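Phosphodiesterase (Salpingoeca rosetta, PDB 7CJ3) belongs to the bacteriorhodopsin-like family, its helical transmembrane domain carrying a bound retinal. Local coordinates at residues Ile29-Cys34 / Trp134-Pro139; Met129-Trp134 / Leu238-Arg243. One frame throughout, in Å; residues are numbered along the deposited sequence.

Interaction 1. Residues Ile29-Cys34 / Trp134-Pro139; sequences IIVWLC and WIITCP. With RET (retinal), chain K.
W32 and I136 mark the closest approach of two helical segments, with their CA atoms 7.5 Å apart. The chains of 29-34 and 134-139 run in broadly opposite directions, and the second helix kinks at P139, whose nitrogen lacks the bond to the preceding turn. I136 reaches across the gap and carries most of the contact. Its CG1 branch lies anti to the carbonyl carbon (chi1 -62°), extending CD1 to the tryptophan, where that methyl sits 3.7 Å from W32 CB. It meets the indole at its edge, close to the ring plane, and the two side chains cross at about a right angle. V31 CG1 also lies 4.1 Å from I136 CD1, and these two aliphatic chains slide past one another in opposite directions. The apolar interface is small, burying 128 Å² in total. Away from it, W134 lays one indole face over the retinal polyene, with RET C12 3.6 Å above the plane and displaced toward the rim. Helix 128-149 thus packs between helix 17-41 and the chromophore. Helix 86-111 packs against the W32 side chain through V101 and I104, while helix 153-173 meets W134 and I135 through L167.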
# COMPACT_ATOMS: atom_id res chain seq x y z
N ILE B 29 0.16 -15.99 -15.58
CA ILE B 29 0.62 -16.82 -14.42
C ILE B 29 1.58 -17.91 -14.92
O ILE B 29 2.63 -18.13 -14.26
CB ILE B 29 -0.59 -17.37 -13.66
CG1 ILE B 29 -1.45 -16.25 -13.06
CG2 ILE B 29 -0.15 -18.36 -12.59
CD1 ILE B 29 -2.93 -16.59 -12.91
N ILE B 30 1.26 -18.56 -16.04
CA ILE B 30 2.07 -19.71 -16.53
C ILE B 30 3.44 -19.20 -16.99
O ILE B 30 4.44 -19.83 -16.65
CB ILE B 30 1.35 -20.52 -17.62
CG1 ILE B 30 0.07 -21.16 -17.09
CG2 ILE B 30 2.30 -21.58 -18.20
CD1 ILE B 30 -0.91 -21.55 -18.16
N VAL B 31 3.48 -18.08 -17.69
CA VAL B 31 4.75 -17.47 -18.19
C VAL B 31 5.61 -17.10 -16.98
O VAL B 31 6.87 -17.31 -17.00
CB VAL B 31 4.49 -16.25 -19.09
CG1 VAL B 31 5.78 -15.53 -19.44
CG2 VAL B 31 3.72 -16.63 -20.34
N TRP B 32 4.95 -16.58 -15.94
CA TRP B 32 5.61 -16.14 -14.70
C TRP B 32 6.31 -17.34 -14.02
O TRP B 32 7.54 -17.29 -13.84
CB TRP B 32 4.60 -15.45 -13.79
CG TRP B 32 5.30 -14.78 -12.65
CD1 TRP B 32 5.85 -13.55 -12.62
CD2 TRP B 32 5.58 -15.38 -11.38
NE1 TRP B 32 6.43 -13.32 -11.41
CE2 TRP B 32 6.30 -14.43 -10.63
CE3 TRP B 32 5.28 -16.63 -10.81
CZ2 TRP B 32 6.73 -14.68 -9.33
CZ3 TRP B 32 5.70 -16.88 -9.52
CH2 TRP B 32 6.42 -15.92 -8.79
N LEU B 33 5.53 -18.38 -13.71
CA LEU B 33 6.00 -19.62 -13.04
C LEU B 33 7.20 -20.22 -13.77
O LEU B 33 8.18 -20.60 -13.10
CB LEU B 33 4.85 -20.62 -13.01
CG LEU B 33 3.75 -20.32 -11.99
CD1 LEU B 33 2.50 -21.14 -12.30
CD2 LEU B 33 4.25 -20.53 -10.56
N CYS B 34 7.13 -20.32 -15.09
CA CYS B 34 8.25 -20.86 -15.92
C CYS B 34 9.51 -20.04 -15.67
O CYS B 34 10.59 -20.62 -15.41
CB CYS B 34 7.87 -20.88 -17.40
SG CYS B 34 6.36 -21.81 -17.73
N TRP B 134 7.67 -6.87 -15.41
CA TRP B 134 7.45 -5.72 -16.32
C TRP B 134 6.97 -6.22 -17.69
O TRP B 134 5.97 -5.65 -18.22
CB TRP B 134 8.70 -4.83 -16.41
CG TRP B 134 8.99 -4.02 -15.17
CD1 TRP B 134 8.24 -3.98 -14.02
CD2 TRP B 134 10.13 -3.16 -14.94
NE1 TRP B 134 8.83 -3.15 -13.10
CE2 TRP B 134 9.98 -2.63 -13.64
CE3 TRP B 134 11.23 -2.75 -15.70
CZ2 TRP B 134 10.92 -1.75 -13.09
CZ3 TRP B 134 12.13 -1.85 -15.16
CH2 TRP B 134 11.99 -1.40 -13.85
N ILE B 135 7.60 -7.27 -18.23
CA ILE B 135 7.29 -7.80 -19.59
C ILE B 135 5.92 -8.51 -19.61
O ILE B 135 5.25 -8.48 -20.69
CB ILE B 135 8.43 -8.72 -20.08
CG1 ILE B 135 9.62 -7.86 -20.53
CG2 ILE B 135 7.96 -9.69 -21.17
CD1 ILE B 135 10.97 -8.58 -20.49
N ILE B 136 5.49 -9.12 -18.50
CA ILE B 136 4.14 -9.73 -18.40
C ILE B 136 3.08 -8.64 -18.17
O ILE B 136 2.00 -8.78 -18.75
CB ILE B 136 4.08 -10.78 -17.29
CG1 ILE B 136 5.05 -11.93 -17.58
CG2 ILE B 136 2.67 -11.29 -17.09
CD1 ILE B 136 5.28 -12.83 -16.38
N THR B 137 3.36 -7.62 -17.36
CA THR B 137 2.34 -6.64 -16.89
C THR B 137 2.25 -5.38 -17.77
O THR B 137 1.13 -4.93 -18.03
CB THR B 137 2.61 -6.29 -15.43
OG1 THR B 137 3.95 -5.77 -15.37
CG2 THR B 137 2.46 -7.48 -14.51
N CYS B 138 3.35 -4.76 -18.18
CA CYS B 138 3.31 -3.46 -18.91
C CYS B 138 2.55 -3.61 -20.23
O CYS B 138 1.71 -2.77 -20.56
CB CYS B 138 4.69 -2.90 -19.19
SG CYS B 138 5.52 -2.39 -17.66
N PRO B 139 2.86 -4.62 -21.06
CA PRO B 139 2.07 -4.85 -22.26
C PRO B 139 0.59 -5.13 -21.94
O PRO B 139 -0.24 -4.75 -22.74
CB PRO B 139 2.83 -5.97 -22.99
CG PRO B 139 4.26 -5.83 -22.44
CD PRO B 139 4.05 -5.50 -20.98
C1 RET K . 13.98 0.73 -18.88
C2 RET K . 15.29 0.63 -19.66
C3 RET K . 15.85 1.91 -20.08
C4 RET K . 14.86 2.70 -20.90
C5 RET K . 13.42 2.55 -20.49
C6 RET K . 13.01 1.75 -19.48
C7 RET K . 11.61 1.85 -19.01
C8 RET K . 10.94 1.04 -18.10
C9 RET K . 9.53 1.01 -17.84
C10 RET K . 8.96 0.10 -16.91
C11 RET K . 7.65 0.07 -16.42
C12 RET K . 7.08 -0.73 -15.43
C13 RET K . 5.75 -0.76 -15.01
C14 RET K . 5.32 -1.69 -14.07
C15 RET K . 3.96 -2.19 -13.92
C16 RET K . 13.39 -0.68 -18.92
C17 RET K . 14.32 1.09 -17.42
C18 RET K . 12.50 3.40 -21.34
C19 RET K . 8.59 1.95 -18.52
C20 RET K . 4.81 0.26 -15.57

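Interaction 2. Residues Met129-Trp134 / Leu238-Arg243; sequences MRYAEW and LVEFLR. With RET (retinal), chain K.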
# COMPACT_ATOMS: atom_id res chain seq x y z
N MET B 129 13.81 -11.00 -12.62
CA MET B 129 12.42 -11.18 -12.10
C MET B 129 11.64 -9.86 -12.23
O MET B 129 10.50 -9.90 -12.73
CB MET B 129 12.43 -11.67 -10.65
CG MET B 129 11.04 -11.96 -10.10
SD MET B 129 10.19 -13.35 -10.88
CE MET B 129 10.87 -14.65 -9.86
N ARG B 130 12.23 -8.72 -11.86
CA ARG B 130 11.58 -7.40 -12.08
C ARG B 130 11.31 -7.23 -13.58
O ARG B 130 10.14 -6.96 -13.92
CB ARG B 130 12.37 -6.23 -11.50
CG ARG B 130 11.58 -4.93 -11.52
CD ARG B 130 12.16 -3.86 -10.58
NE ARG B 130 13.60 -3.74 -10.74
CZ ARG B 130 14.46 -3.39 -9.77
NH1 ARG B 130 14.03 -3.07 -8.56
NH2 ARG B 130 15.75 -3.34 -10.03
N TYR B 131 12.32 -7.43 -14.43
CA TYR B 131 12.16 -7.34 -15.90
C TYR B 131 11.05 -8.32 -16.36
O TYR B 131 10.17 -7.88 -17.14
CB TYR B 131 13.50 -7.55 -16.61
CG TYR B 131 14.38 -6.33 -16.67
CD1 TYR B 131 14.09 -5.26 -17.53
CD2 TYR B 131 15.53 -6.23 -15.89
CE1 TYR B 131 14.89 -4.13 -17.60
CE2 TYR B 131 16.36 -5.11 -15.96
CZ TYR B 131 16.04 -4.06 -16.81
OH TYR B 131 16.86 -2.96 -16.87
N ALA B 132 11.03 -9.55 -15.86
CA ALA B 132 9.98 -10.55 -16.17
C ALA B 132 8.59 -10.04 -15.81
O ALA B 132 7.69 -10.09 -16.64
CB ALA B 132 10.27 -11.85 -15.46
N GLU B 133 8.40 -9.59 -14.57
CA GLU B 133 7.16 -8.90 -14.12
C GLU B 133 6.74 -7.79 -15.11
O GLU B 133 5.57 -7.77 -15.57
CB GLU B 133 7.43 -8.29 -12.75
CG GLU B 133 6.24 -7.53 -12.21
CD GLU B 133 6.55 -6.19 -11.55
OE1 GLU B 133 7.64 -6.07 -10.95
OE2 GLU B 133 5.70 -5.28 -11.66
N TRP B 134 7.67 -6.87 -15.41
CA TRP B 134 7.45 -5.72 -16.32
C TRP B 134 6.97 -6.22 -17.69
O TRP B 134 5.97 -5.65 -18.22
CB TRP B 134 8.70 -4.83 -16.41
CG TRP B 134 8.99 -4.02 -15.17
CD1 TRP B 134 8.24 -3.98 -14.02
CD2 TRP B 134 10.13 -3.16 -14.94
NE1 TRP B 134 8.83 -3.15 -13.10
CE2 TRP B 134 9.98 -2.63 -13.64
CE3 TRP B 134 11.23 -2.75 -15.70
CZ2 TRP B 134 10.92 -1.75 -13.09
CZ3 TRP B 134 12.13 -1.85 -15.16
CH2 TRP B 134 11.99 -1.40 -13.85
N LEU B 238 14.51 7.08 -15.74
CA LEU B 238 15.25 8.10 -14.96
C LEU B 238 16.12 7.40 -13.92
O LEU B 238 17.31 7.70 -13.87
CB LEU B 238 14.26 9.08 -14.32
CG LEU B 238 14.89 10.31 -13.65
CD1 LEU B 238 15.96 10.97 -14.51
CD2 LEU B 238 13.84 11.36 -13.33
N VAL B 239 15.59 6.45 -13.16
CA VAL B 239 16.41 5.71 -12.15
C VAL B 239 17.59 5.03 -12.83
O VAL B 239 18.73 5.16 -12.33
CB VAL B 239 15.57 4.69 -11.37
CG1 VAL B 239 16.47 3.87 -10.44
CG2 VAL B 239 14.47 5.39 -10.59
N GLU B 240 17.34 4.35 -13.94
CA GLU B 240 18.38 3.57 -14.66
C GLU B 240 19.50 4.53 -15.13
O GLU B 240 20.68 4.26 -14.82
CB GLU B 240 17.74 2.73 -15.77
CG GLU B 240 18.27 1.29 -15.84
CD GLU B 240 18.80 0.64 -14.56
OE1 GLU B 240 20.02 0.75 -14.27
OE2 GLU B 240 17.97 0.06 -13.81
N PHE B 241 19.14 5.63 -15.78
CA PHE B 241 20.09 6.67 -16.26
C PHE B 241 21.00 7.16 -15.13
O PHE B 241 22.22 7.13 -15.30
CB PHE B 241 19.36 7.89 -16.81
CG PHE B 241 20.31 8.91 -17.37
CD1 PHE B 241 20.97 8.66 -18.57
CD2 PHE B 241 20.58 10.09 -16.69
CE1 PHE B 241 21.85 9.59 -19.09
CE2 PHE B 241 21.49 11.00 -17.20
CZ PHE B 241 22.11 10.76 -18.40
N LEU B 242 20.41 7.60 -14.02
CA LEU B 242 21.09 8.23 -12.86
C LEU B 242 21.98 7.22 -12.13
O LEU B 242 23.01 7.64 -11.57
CB LEU B 242 20.04 8.78 -11.90
CG LEU B 242 19.37 10.07 -12.36
CD1 LEU B 242 18.15 10.41 -11.51
CD2 LEU B 242 20.37 11.22 -12.32
N ARG B 243 21.58 5.94 -12.07
CA ARG B 243 22.35 4.92 -11.33
C ARG B 243 23.54 4.46 -12.19
O ARG B 243 24.68 4.39 -11.66
CB ARG B 243 21.44 3.77 -10.91
CG ARG B 243 22.15 2.76 -10.02
CD ARG B 243 21.22 1.73 -9.45
NE ARG B 243 20.32 1.11 -10.41
CZ ARG B 243 19.16 0.51 -10.12
NH1 ARG B 243 18.72 0.44 -8.88
NH2 ARG B 243 18.44 0.01 -11.10
C1 RET K . 13.98 0.73 -18.88
C2 RET K . 15.29 0.63 -19.66
C3 RET K . 15.85 1.91 -20.08
C4 RET K . 14.86 2.70 -20.90
C5 RET K . 13.42 2.55 -20.49
C6 RET K . 13.01 1.75 -19.48
C7 RET K . 11.61 1.85 -19.01
C8 RET K . 10.94 1.04 -18.10
C9 RET K . 9.53 1.01 -17.84
C10 RET K . 8.96 0.10 -16.91
C11 RET K . 7.65 0.07 -16.42
C12 RET K . 7.08 -0.73 -15.43
C13 RET K . 5.75 -0.76 -15.01
C14 RET K . 5.32 -1.69 -14.07
C15 RET K . 3.96 -2.19 -13.92
C16 RET K . 13.39 -0.68 -18.92
C17 RET K . 14.32 1.09 -17.42
C18 RET K . 12.50 3.40 -21.34
C19 RET K . 8.59 1.95 -18.52
C20 RET K . 4.81 0.26 -15.57
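R130 with R243 and Y131 with E240 form a sparse, buried polar contact between helices 128-149 and 235-245, beside the retinal pocket of a bacteriorhodopsin-like helical bundle. The backbones stay well apart, with 12.6 Å between the nearest CA atoms, those of Y131 and E240, so only the ends of long side chains come near one another, burying 70 Å². The two guanidinium groups meet obliquely, R130 NH2 lying 4.4 Å from R243 NH2. They gather around one carboxylate: E254 on helix 250-277 makes a salt bridge to each, using OE2 for R130 and OE1 for R243. R243 has a second acidic partner within its own helix. Its NH2 donates to E240 OE2 at 2.8 Å, a salt bridge that approaches the syn side of the carboxylate from 24° outside its plane and is bent at the hydrogen (137°). V239 CG1 rests over the centre of one R243 guanidinium face, and E240 OE1 lies at its edge. Y131 OH stands 4.4 Å from E240 OE2, alongside this charged cluster without a bond to it. The tyrosine also borders the ligand, its CE1 4.0 Å from RET C16, which lies at the ring edge near its plane. From the other helix, E240 CB approaches RET C17. The R130 chain, with CG anti to the backbone N (chi1 -170°), puts that methylene 3.4 Å above the W134 plane on the face turned from retinal, offset toward the rim, so the indole lies between arginine and polyene. Two glutamates, E240 and E254, thus serve the two arginines, E254 tying together arginines from separate helices. Mutual screening would probably offset the cost of burying these charges and help hold both guanidinium groups next to the retinal pocket.

Overall arrangement
Both interactions use helix 128-149, and they share W134: 129-134 belongs to interaction 2 and 134-139 to interaction 1. Their centres lie 15 Å apart, and their segments alternate along the chain, in the order 29-34, 129-134, 134-139 and 238-243. They touch where W32 NE1 packs 3.8 Å from M129 SD. Interaction 1 is apolar and joins the helix to 17-41; interaction 2 is polar and joins it to 235-245, with 250-277 supplying the bridging acid. Segments of both interactions also border retinal, so a single helix connects the N-terminal helix, the chromophore pocket and the charged cluster within the transmembrane bundle.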